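Local coordinates for AdeR (Acinetobacter baumannii, PDB 5X5L), which probably acts as the response regulator of a two-component system, its C-terminal domain binding an intercistronic DNA region to control transcription, at residues I10-S16 with Y35-S39; L28-E34 with K75-L80; K3-I8 with I42-H46. All blocks are in the same frame, centred on the assembly; numbering follows the deposited sequence.

Contact 1 of 3, residues I10-S16 with Y35-S39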
loop_
_atom_site.group_PDB
_atom_site.type_symbol
_atom_site.label_atom_id
_atom_site.label_comp_id
_atom_site.label_asym_id
_atom_site.label_seq_id
_atom_site.Cartn_x
_atom_site.Cartn_y
_atom_site.Cartn_z
ATOM N N ILE C 10 14.895 -8.620 3.456
ATOM C CA ILE C 10 13.636 -8.165 4.048
ATOM C C ILE C 10 13.325 -6.783 3.485
ATOM O O ILE C 10 14.085 -5.842 3.698
ATOM C CB ILE C 10 13.721 -8.097 5.587
ATOM C CG1 ILE C 10 14.021 -9.486 6.155
ATOM C CG2 ILE C 10 12.440 -7.496 6.169
ATOM C CD1 ILE C 10 14.279 -9.496 7.644
ATOM N N ASP C 11 12.229 -6.688 2.738
ATOM C CA ASP C 11 11.689 -5.412 2.275
ATOM C C ASP C 11 10.674 -4.960 3.324
ATOM O O ASP C 11 9.608 -5.574 3.478
ATOM C CB ASP C 11 11.022 -5.581 0.907
ATOM C CG ASP C 11 10.518 -4.270 0.317
ATOM O OD1 ASP C 11 10.660 -3.198 0.958
ATOM O OD2 ASP C 11 9.963 -4.334 -0.817
ATOM N N THR C 12 11.019 -3.898 4.055
ATOM C CA THR C 12 10.221 -3.449 5.208
ATOM C C THR C 12 8.921 -2.725 4.817
ATOM O O THR C 12 7.982 -2.708 5.628
ATOM C CB THR C 12 11.051 -2.546 6.140
ATOM O OG1 THR C 12 10.351 -2.296 7.366
ATOM C CG2 THR C 12 11.424 -1.215 5.460
ATOM N N ASP C 13 8.856 -2.152 3.615
ATOM C CA ASP C 13 7.655 -1.425 3.168
ATOM C C ASP C 13 6.516 -2.374 2.773
ATOM O O ASP C 13 5.342 -2.131 3.101
ATOM C CB ASP C 13 7.954 -0.464 1.995
ATOM C CG ASP C 13 9.302 0.244 2.092
ATOM O OD1 ASP C 13 9.903 0.317 3.195
ATOM O OD2 ASP C 13 9.754 0.732 1.022
ATOM N N THR C 14 6.865 -3.439 2.054
ATOM C CA THR C 14 5.911 -4.476 1.706
ATOM C C THR C 14 5.661 -5.527 2.798
ATOM O O THR C 14 4.714 -6.291 2.658
ATOM C CB THR C 14 6.322 -5.192 0.391
ATOM O OG1 THR C 14 7.661 -5.659 0.497
ATOM C CG2 THR C 14 6.238 -4.260 -0.798
ATOM N N HIS C 15 6.500 -5.600 3.849
ATOM C CA HIS C 15 6.464 -6.680 4.859
ATOM C C HIS C 15 6.810 -8.065 4.286
ATOM O O HIS C 15 6.360 -9.101 4.797
ATOM C CB HIS C 15 5.109 -6.685 5.594
ATOM C CG HIS C 15 5.170 -6.192 7.008
ATOM N ND1 HIS C 15 4.876 -7.023 8.072
ATOM C CD2 HIS C 15 5.475 -4.981 7.531
ATOM C CE1 HIS C 15 4.999 -6.343 9.196
ATOM N NE2 HIS C 15 5.366 -5.105 8.898
ATOM N N SER C 16 7.646 -8.075 3.248
ATOM C CA SER C 16 8.040 -9.295 2.558
ATOM C C SER C 16 9.448 -9.716 2.978
ATOM O O SER C 16 10.317 -8.861 3.147
ATOM C CB SER C 16 8.016 -9.060 1.048
ATOM O OG SER C 16 6.911 -8.253 0.689
ATOM N N TYR C 35 7.745 -12.762 11.231
ATOM C CA TYR C 35 8.340 -11.604 10.549
ATOM C C TYR C 35 9.151 -10.745 11.523
ATOM O O TYR C 35 10.249 -10.306 11.200
ATOM C CB TYR C 35 7.257 -10.734 9.886
ATOM C CG TYR C 35 7.813 -9.489 9.239
ATOM C CD1 TYR C 35 8.266 -9.525 7.919
ATOM C CD2 TYR C 35 7.896 -8.287 9.932
ATOM C CE1 TYR C 35 8.779 -8.386 7.301
ATOM C CE2 TYR C 35 8.413 -7.150 9.325
ATOM C CZ TYR C 35 8.849 -7.206 8.007
ATOM O OH TYR C 35 9.358 -6.072 7.407
ATOM N N LYS C 36 8.589 -10.490 12.697
ATOM C CA LYS C 36 9.256 -9.672 13.716
ATOM C C LYS C 36 10.566 -10.310 14.185
ATOM O O LYS C 36 11.566 -9.623 14.324
ATOM C CB LYS C 36 8.339 -9.416 14.919
ATOM C CG LYS C 36 7.207 -8.446 14.638
ATOM C CD LYS C 36 6.510 -7.981 15.909
ATOM C CE LYS C 36 5.211 -7.295 15.471
ATOM N NZ LYS C 36 4.458 -6.643 16.573
ATOM N N ILE C 37 10.550 -11.620 14.400
ATOM C CA ILE C 37 11.739 -12.367 14.817
ATOM C C ILE C 37 12.871 -12.184 13.805
ATOM O O ILE C 37 13.944 -11.691 14.166
ATOM C CB ILE C 37 11.419 -13.867 15.050
ATOM C CG1 ILE C 37 10.578 -14.014 16.328
ATOM C CG2 ILE C 37 12.690 -14.698 15.176
ATOM C CD1 ILE C 37 10.039 -15.407 16.570
ATOM N N ILE C 38 12.623 -12.557 12.551
ATOM C CA ILE C 38 13.649 -12.465 11.502
ATOM C C ILE C 38 14.121 -11.027 11.244
ATOM O O ILE C 38 15.309 -10.803 10.985
ATOM C CB ILE C 38 13.197 -13.154 10.184
ATOM C CG1 ILE C 38 14.353 -13.289 9.180
ATOM C CG2 ILE C 38 12.052 -12.411 9.517
ATOM C CD1 ILE C 38 15.487 -14.166 9.671
ATOM N N SER C 39 13.199 -10.068 11.317
ATOM C CA SER C 39 13.530 -8.653 11.118
ATOM C C SER C 39 14.294 -8.062 12.308
ATOM O O SER C 39 15.090 -7.140 12.138
ATOM C CB SER C 39 12.255 -7.849 10.861
ATOM O OG SER C 39 12.560 -6.542 10.413
#

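Contact 2 of 3, residues L28-E34 with K75-L80. With nucleotides of chain J; nucleotides of chain I.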
loop_
_atom_site.group_PDB
_atom_site.type_symbol
_atom_site.label_atom_id
_atom_site.label_comp_id
_atom_site.label_asym_id
_atom_site.label_seq_id
_atom_site.Cartn_x
_atom_site.Cartn_y
_atom_site.Cartn_z
ATOM N N LEU C 28 8.733 -15.755 1.263
ATOM C CA LEU C 28 8.292 -16.614 2.362
ATOM C C LEU C 28 6.952 -16.154 2.894
ATOM O O LEU C 28 6.680 -14.954 2.965
ATOM C CB LEU C 28 9.299 -16.607 3.508
ATOM C CG LEU C 28 10.516 -17.498 3.460
ATOM C CD1 LEU C 28 11.136 -17.522 2.092
ATOM C CD2 LEU C 28 11.525 -17.076 4.507
ATOM N N ASN C 29 6.142 -17.126 3.302
ATOM C CA ASN C 29 4.859 -16.879 3.949
ATOM C C ASN C 29 5.095 -16.932 5.456
ATOM O O ASN C 29 4.941 -17.981 6.084
ATOM C CB ASN C 29 3.819 -17.917 3.492
ATOM C CG ASN C 29 2.392 -17.529 3.853
ATOM O OD1 ASN C 29 2.127 -17.079 4.989
ATOM N ND2 ASN C 29 1.441 -17.742 2.885
ATOM N N LEU C 30 5.458 -15.782 6.024
ATOM C CA LEU C 30 5.659 -15.652 7.449
ATOM C C LEU C 30 4.426 -15.098 8.150
ATOM O O LEU C 30 3.714 -14.306 7.598
ATOM C CB LEU C 30 6.858 -14.736 7.718
ATOM C CG LEU C 30 8.203 -15.497 7.626
ATOM C CD1 LEU C 30 8.496 -16.011 6.270
ATOM C CD2 LEU C 30 9.355 -14.657 8.167
ATOM N N THR C 31 4.302 -15.492 9.403
ATOM C CA THR C 31 3.318 -14.938 10.307
ATOM C C THR C 31 3.890 -13.595 10.796
ATOM O O THR C 31 5.068 -13.313 10.577
ATOM C CB THR C 31 3.081 -15.875 11.518
ATOM O OG1 THR C 31 4.170 -15.762 12.422
ATOM C CG2 THR C 31 2.827 -17.334 11.125
ATOM N N LEU C 32 3.070 -12.776 11.451
ATOM C CA LEU C 32 3.531 -11.497 12.001
ATOM C C LEU C 32 4.630 -11.687 13.043
ATOM O O LEU C 32 5.653 -11.010 12.978
ATOM C CB LEU C 32 2.377 -10.700 12.611
ATOM C CG LEU C 32 2.723 -9.291 13.118
ATOM C CD1 LEU C 32 3.170 -8.389 11.978
ATOM C CD2 LEU C 32 1.525 -8.665 13.809
ATOM N N THR C 33 4.414 -12.592 14.000
ATOM C CA THR C 33 5.446 -12.935 14.983
ATOM C C THR C 33 6.742 -13.364 14.302
ATOM O O THR C 33 7.808 -12.851 14.612
ATOM C CB THR C 33 4.979 -14.056 15.934
ATOM O OG1 THR C 33 3.781 -13.621 16.574
ATOM C CG2 THR C 33 6.045 -14.346 16.984
ATOM N N GLU C 34 6.621 -14.300 13.362
ATOM C CA GLU C 34 7.758 -14.807 12.579
ATOM C C GLU C 34 8.492 -13.693 11.815
ATOM O O GLU C 34 9.719 -13.681 11.764
ATOM C CB GLU C 34 7.300 -15.909 11.621
ATOM C CG GLU C 34 6.912 -17.215 12.313
ATOM C CD GLU C 34 6.092 -18.179 11.446
ATOM O OE1 GLU C 34 5.893 -17.923 10.236
ATOM O OE2 GLU C 34 5.639 -19.213 11.985
ATOM N N LYS C 75 9.057 -22.808 14.016
ATOM C CA LYS C 75 8.182 -22.638 12.856
ATOM C C LYS C 75 8.814 -21.760 11.787
ATOM O O LYS C 75 8.689 -22.060 10.591
ATOM C CB LYS C 75 6.815 -22.086 13.273
ATOM C CG LYS C 75 5.989 -23.087 14.038
ATOM C CD LYS C 75 4.722 -22.465 14.607
ATOM C CE LYS C 75 3.850 -23.512 15.249
ATOM N NZ LYS C 75 4.134 -23.804 16.694
ATOM N N LEU C 76 9.500 -20.697 12.210
ATOM C CA LEU C 76 10.282 -19.880 11.283
ATOM C C LEU C 76 11.396 -20.715 10.650
ATOM O O LEU C 76 11.582 -20.660 9.436
ATOM C CB LEU C 76 10.865 -18.643 11.984
ATOM C CG LEU C 76 11.817 -17.753 11.171
ATOM C CD1 LEU C 76 11.160 -17.270 9.882
ATOM C CD2 LEU C 76 12.299 -16.567 12.005
ATOM N N ARG C 77 12.122 -21.483 11.471
ATOM C CA ARG C 77 13.252 -22.293 10.990
ATOM C C ARG C 77 12.805 -23.257 9.910
ATOM O O ARG C 77 13.452 -23.346 8.867
ATOM C CB ARG C 77 13.931 -23.069 12.133
ATOM C CG ARG C 77 15.086 -23.968 11.722
ATOM C CD ARG C 77 15.672 -24.777 12.876
ATOM N NE ARG C 77 16.139 -23.952 13.994
ATOM C CZ ARG C 77 15.608 -23.905 15.221
ATOM N NH1 ARG C 77 14.554 -24.644 15.571
ATOM N NH2 ARG C 77 16.161 -23.102 16.134
ATOM N N LYS C 78 11.695 -23.962 10.151
ATOM C CA LYS C 78 11.165 -24.900 9.167
ATOM C C LYS C 78 10.915 -24.206 7.827
ATOM O O LYS C 78 11.307 -24.722 6.779
ATOM C CB LYS C 78 9.890 -25.581 9.683
ATOM C CG LYS C 78 9.262 -26.601 8.742
ATOM C CD LYS C 78 10.197 -27.776 8.433
ATOM C CE LYS C 78 10.043 -28.291 7.008
ATOM N NZ LYS C 78 8.782 -29.073 6.816
ATOM N N LYS C 79 10.307 -23.024 7.870
ATOM C CA LYS C 79 10.058 -22.247 6.651
ATOM C C LYS C 79 11.354 -21.847 5.933
ATOM O O LYS C 79 11.399 -21.844 4.702
ATOM C CB LYS C 79 9.180 -21.025 6.952
ATOM C CG LYS C 79 7.743 -21.422 7.268
ATOM C CD LYS C 79 6.908 -20.248 7.739
ATOM C CE LYS C 79 5.507 -20.684 8.133
ATOM N NZ LYS C 79 4.675 -19.563 8.639
ATOM N N LEU C 80 12.404 -21.535 6.690
ATOM C CA LEU C 80 13.722 -21.299 6.098
ATOM C C LEU C 80 14.316 -22.561 5.472
ATOM O O LEU C 80 14.886 -22.481 4.379
ATOM C CB LEU C 80 14.695 -20.705 7.124
ATOM C CG LEU C 80 14.403 -19.274 7.574
ATOM C CD1 LEU C 80 15.180 -18.892 8.808
ATOM C CD2 LEU C 80 14.766 -18.315 6.475
ATOM P P DT J 15 1.554 -15.340 15.038
ATOM O OP1 DT J 15 2.166 -14.067 14.591
ATOM O OP2 DT J 15 2.169 -16.628 14.631
ATOM O "O5'" DT J 15 1.423 -15.280 16.623
ATOM C "C5'" DT J 15 0.376 -14.523 17.251
ATOM C "C4'" DT J 15 -0.169 -15.313 18.415
ATOM O "O4'" DT J 15 -0.896 -16.465 17.937
ATOM C "C3'" DT J 15 0.924 -15.855 19.336
ATOM O "O3'" DT J 15 0.771 -15.311 20.644
ATOM C "C2'" DT J 15 0.719 -17.359 19.325
ATOM C "C1'" DT J 15 -0.715 -17.510 18.870
ATOM N N1 DT J 15 -1.061 -18.785 18.198
ATOM C C2 DT J 15 -2.041 -19.586 18.744
ATOM O O2 DT J 15 -2.620 -19.317 19.783
ATOM N N3 DT J 15 -2.316 -20.726 18.026
ATOM C C4 DT J 15 -1.720 -21.133 16.847
ATOM O O4 DT J 15 -2.071 -22.184 16.316
ATOM C C5 DT J 15 -0.707 -20.241 16.326
ATOM C C7 DT J 15 -0.001 -20.603 15.057
ATOM C C6 DT J 15 -0.434 -19.126 17.017
ATOM P P DT I 6 15.986 -25.257 19.571
ATOM O OP1 DT I 6 16.737 -24.837 18.364
ATOM O OP2 DT I 6 15.066 -24.304 20.222
ATOM O "O5'" DT I 6 15.187 -26.578 19.194
ATOM C "C5'" DT I 6 15.845 -27.657 18.518
ATOM C "C4'" DT I 6 14.827 -28.631 17.980
ATOM O "O4'" DT I 6 14.090 -29.225 19.073
ATOM C "C3'" DT I 6 13.793 -28.016 17.047
ATOM O "O3'" DT I 6 13.756 -28.814 15.860
ATOM C "C2'" DT I 6 12.511 -28.024 17.865
ATOM C "C1'" DT I 6 12.699 -29.190 18.809
ATOM N N1 DT I 6 12.000 -29.141 20.123
ATOM C C2 DT I 6 11.176 -30.190 20.485
ATOM O O2 DT I 6 10.925 -31.130 19.749
ATOM N N3 DT I 6 10.636 -30.086 21.741
ATOM C C4 DT I 6 10.843 -29.078 22.660
ATOM O O4 DT I 6 10.284 -29.125 23.752
ATOM C C5 DT I 6 11.728 -28.020 22.226
ATOM C C7 DT I 6 11.997 -26.878 23.155
ATOM C C6 DT I 6 12.264 -28.108 21.000
#

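Contact 3 of 3, residues K3-I8 with I42-H46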
loop_
_atom_site.group_PDB
_atom_site.type_symbol
_atom_site.label_atom_id
_atom_site.label_comp_id
_atom_site.label_asym_id
_atom_site.label_seq_id
_atom_site.Cartn_x
_atom_site.Cartn_y
_atom_site.Cartn_z
ATOM N N LYS C 3 16.710 -4.145 4.383
ATOM C CA LYS C 3 17.595 -5.020 5.176
ATOM C C LYS C 3 18.067 -6.245 4.385
ATOM O O LYS C 3 17.241 -7.037 3.933
ATOM C CB LYS C 3 16.881 -5.499 6.445
ATOM C CG LYS C 3 16.697 -4.451 7.512
ATOM C CD LYS C 3 15.899 -5.079 8.641
ATOM C CE LYS C 3 15.561 -4.094 9.727
ATOM N NZ LYS C 3 15.048 -4.758 10.949
ATOM N N LEU C 4 19.384 -6.412 4.245
ATOM C CA LEU C 4 19.975 -7.569 3.578
ATOM C C LEU C 4 20.994 -8.233 4.511
ATOM O O LEU C 4 21.753 -7.543 5.204
ATOM C CB LEU C 4 20.674 -7.118 2.278
ATOM C CG LEU C 4 20.695 -8.100 1.098
ATOM C CD1 LEU C 4 20.542 -7.357 -0.234
ATOM C CD2 LEU C 4 21.961 -8.966 1.063
ATOM N N TYR C 5 21.021 -9.564 4.489
ATOM C CA TYR C 5 22.119 -10.313 5.106
ATOM C C TYR C 5 22.230 -11.724 4.539
ATOM O O TYR C 5 21.330 -12.544 4.757
ATOM C CB TYR C 5 21.993 -10.365 6.640
ATOM C CG TYR C 5 23.003 -11.291 7.300
ATOM C CD1 TYR C 5 24.332 -10.890 7.512
ATOM C CD2 TYR C 5 22.629 -12.567 7.710
ATOM C CE1 TYR C 5 25.247 -11.743 8.111
ATOM C CE2 TYR C 5 23.529 -13.418 8.313
ATOM C CZ TYR C 5 24.843 -13.010 8.513
ATOM O OH TYR C 5 25.754 -13.854 9.105
ATOM N N LYS C 6 23.334 -11.992 3.830
ATOM C CA LYS C 6 23.700 -13.335 3.363
ATOM C C LYS C 6 22.500 -14.128 2.855
ATOM O O LYS C 6 21.993 -15.029 3.533
ATOM C CB LYS C 6 24.430 -14.101 4.470
ATOM C CG LYS C 6 25.067 -15.425 4.079
ATOM C CD LYS C 6 25.654 -16.141 5.297
ATOM C CE LYS C 6 26.922 -15.486 5.853
ATOM N NZ LYS C 6 28.055 -15.538 4.890
ATOM N N ASN C 7 22.013 -13.754 1.670
ATOM C CA ASN C 7 20.954 -14.496 0.969
ATOM C C ASN C 7 19.526 -14.406 1.604
ATOM O O ASN C 7 18.606 -15.124 1.211
ATOM C CB ASN C 7 21.449 -15.962 0.677
ATOM C CG ASN C 7 20.475 -16.779 -0.097
ATOM O OD1 ASN C 7 20.355 -16.640 -1.315
ATOM N ND2 ASN C 7 19.826 -17.736 0.570
ATOM N N ILE C 8 19.335 -13.469 2.555
ATOM C CA ILE C 8 18.023 -13.177 3.163
ATOM C C ILE C 8 17.757 -11.680 3.033
ATOM O O ILE C 8 18.431 -10.861 3.676
ATOM C CB ILE C 8 17.964 -13.573 4.658
ATOM C CG1 ILE C 8 18.027 -15.101 4.782
ATOM C CG2 ILE C 8 16.700 -13.008 5.328
ATOM C CD1 ILE C 8 17.846 -15.662 6.175
ATOM N N ILE C 42 18.074 -9.973 12.271
ATOM C CA ILE C 42 18.935 -9.608 11.137
ATOM C C ILE C 42 19.715 -8.294 11.344
ATOM O O ILE C 42 20.707 -8.052 10.659
ATOM C CB ILE C 42 18.129 -9.576 9.809
ATOM C CG1 ILE C 42 19.034 -9.693 8.581
ATOM C CG2 ILE C 42 17.290 -8.327 9.708
ATOM C CD1 ILE C 42 18.295 -10.164 7.338
ATOM N N ASP C 43 19.266 -7.457 12.277
ATOM C CA ASP C 43 19.992 -6.231 12.657
ATOM C C ASP C 43 21.362 -6.554 13.233
ATOM O O ASP C 43 22.349 -5.917 12.868
ATOM C CB ASP C 43 19.210 -5.426 13.702
ATOM C CG ASP C 43 17.884 -4.900 13.172
ATOM O OD1 ASP C 43 17.834 -4.393 12.020
ATOM O OD2 ASP C 43 16.890 -4.984 13.926
ATOM N N GLN C 44 21.394 -7.531 14.137
ATOM C CA GLN C 44 22.625 -8.064 14.725
ATOM C C GLN C 44 22.654 -9.574 14.490
ATOM O O GLN C 44 22.297 -10.349 15.385
ATOM C CB GLN C 44 22.677 -7.748 16.222
ATOM C CG GLN C 44 22.888 -6.279 16.538
ATOM C CD GLN C 44 23.238 -6.049 17.996
ATOM O OE1 GLN C 44 24.311 -6.427 18.457
ATOM N NE2 GLN C 44 22.333 -5.415 18.732
ATOM N N PRO C 45 23.059 -10.006 13.271
ATOM C CA PRO C 45 22.955 -11.437 12.906
ATOM C C PRO C 45 23.667 -12.344 13.897
ATOM O O PRO C 45 23.068 -13.320 14.351
ATOM C CB PRO C 45 23.652 -11.495 11.538
ATOM C CG PRO C 45 23.650 -10.104 11.016
ATOM C CD PRO C 45 23.740 -9.220 12.223
ATOM N N HIS C 46 24.905 -11.990 14.257
ATOM C CA HIS C 46 25.740 -12.848 15.100
ATOM C C HIS C 46 25.443 -12.758 16.597
ATOM O O HIS C 46 25.948 -13.572 17.360
ATOM C CB HIS C 46 27.216 -12.577 14.827
ATOM C CG HIS C 46 27.565 -12.649 13.373
ATOM N ND1 HIS C 46 27.525 -13.825 12.657
ATOM C CD2 HIS C 46 27.898 -11.685 12.486
ATOM C CE1 HIS C 46 27.859 -13.594 11.403
ATOM N NE2 HIS C 46 28.087 -12.299 11.270
#

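Contact 1 of 3, residues I10-S16 with Y35-S39
Ile10 and Ser39 stand with their CA atoms 7.1 Å apart, and His15 and Tyr35 with theirs 7.8 Å apart, so the turn between strands 8-11 and 16-19 lies against one flank of helix 32-41. The turn holds a G1 beta bulge: His15 and Ser16 both face Asp11, Asp11 and Ser16 exchange backbone hydrogen bonds, and His15 takes left-handed backbone angles (phi 65°). From this position the imidazole lies over Tyr35 as an offset stack, centroids 4.0 Å apart and planes 15° from parallel. His15 ND1 sits over the centre of the phenol ring, whereas His15 CE1 comes within 3.5 Å of Tyr35 CE2, near the rim. Ser39 CB lies over the opposite face, also towards the rim. Tyr35 reaches this slot because CG is anti to the backbone nitrogen (chi1 177°), which directs the ring off the helix and towards the turn. Its hydroxyl ends beside the start of the turn, with Tyr35 OH 3.6 Å from Ile10 CG2 and 3.5 Å from Thr12 CA. The other branch of Ile10 points at the helix, where CD1 meets Ser39 CA at 3.7 Å and also touches both branches of Ile38. Val17 of strand 16-19 extends this apolar patch by packing on Ile10, Tyr35 and Ile38. Val95 of a second subunit touches His15. Between the two segments there is no hydrogen bond, so the N-terminal sheet and helix 32-41 are joined here by ring stacking and aliphatic contact, while the Asp11-Ser16 backbone bonds lie within the turn itself.

Contact 2 of 3, residues L28-E34 with K75-L80
Glu34 and Lys79 join the start of helix 32-41 to helix 66-81, the recognition helix of this OmpR/PhoB-type winged-helix domain, and Glu34 also closes a capping box with Thr31. The ionic part is a salt bridge: Lys79, extended beyond CG, crosses Glu34 at about a right angle and brings NZ to the syn lone pair of OE1, at 2.6 Å. Lys79 NZ also donates to Asn29 O, in the carbonyl plane. In the capping box, Glu34 N donates to Thr31 OG1, and Thr31 N returns a bond to Glu34 OE1 from above the carboxylate plane. Two donors therefore grip OE1 and hold the carboxylate in place. The apolar layer is leucine on leucine, with Leu30 CD2 3.6 Å from Leu76 CD1 and Leu28 CD2 4.0 Å from Leu80 CD2. Other polar ends meet DNA. Lys75 NZ reaches a guanine O6, and Arg77 NH1 makes a salt bridge to a phosphate while its NH2, bonded to Leu89 O, comes within 2.9 Å of OP1 of DT6 of chain I. At the helix start, the phosphate of DT15 of chain J receives Thr33 N on OP1 at 2.8 Å, and Thr31 OG1, already the cap acceptor, donates to its OP2 at 3.1 Å.

Contact 3 of 3, residues K3-I8 with I42-H46
Tyr5 and Ile42 meet because each sends a gamma carbon trans to its own backbone nitrogen, with chi1 172° for CG of Tyr5 and -160° for CG1 of Ile42. The ring of Tyr5 is thereby carried past Ile42 to Pro45 and His46, while the CG1 branch of Ile42 packs against Tyr5 CB, CG1 to CB 3.6 Å. Further out, Ile42 CD1 reaches Ile8, touching CG2 at 3.8 Å and also the backbone O. The pyrrolidine of Pro45 lies over one face of the phenol as a CH-pi contact: CB is 3.7 Å from the ring centroid and nearly on its normal, with CG beside it over CD1 and CE1. Lys6 CB covers the opposite face, so the ring is held between two aliphatic groups. At its far end the Tyr5 ring turns an edge to the face of His46 in an offset edge-to-face pair, centroids 5.8 Å apart and planes at 84°. Its hydroxyl is hydrogen-bonded to Asp100 OD2, which fixes the polar end of the ring close to the C-terminal end of the modelled chain. Lys3, extended beyond CG, passes obliquely over Ile42, its CD 3.7 Å from Ile42 CG2, and its NZ is hydrogen-bonded to Ser39 O. The same NZ forms a salt bridge with Asp43 OD1 at 3.0 Å, although the position of that oxygen is less certain. Backbone bonds between Tyr5 and Ile8 close a type I' turn, the tight connection of a two-residue beta hairpin. The arrangement belongs to the N-terminal antiparallel sheet of OmpR/PhoB-type effector domains, whose outermost strand 3-5 lies here against the loop between helix 32-41 and strand 48-50.

From the N terminus, strand 3-5 opens contact 3, which closes a loop around contact 1 when the chain leaves helix 32-41 at Ile42. Contact 1, enclosed within it, ties the turn after strand 8-11 to that same helix. Contact 2 begins between the two segments of contact 1 and ends at helix 66-81, so it crosses both others. The joins are direct: Ile10 N hydrogen-bonds Lys3 O, the Ile10 side chain packs on Ile42, Leu30 touches Ile38, and Ile8 touches Leu80. Helix 32-41 is thus shared by contacts 1 and 2, with the N-terminal sheet on one flank and the DNA-reading helix on another.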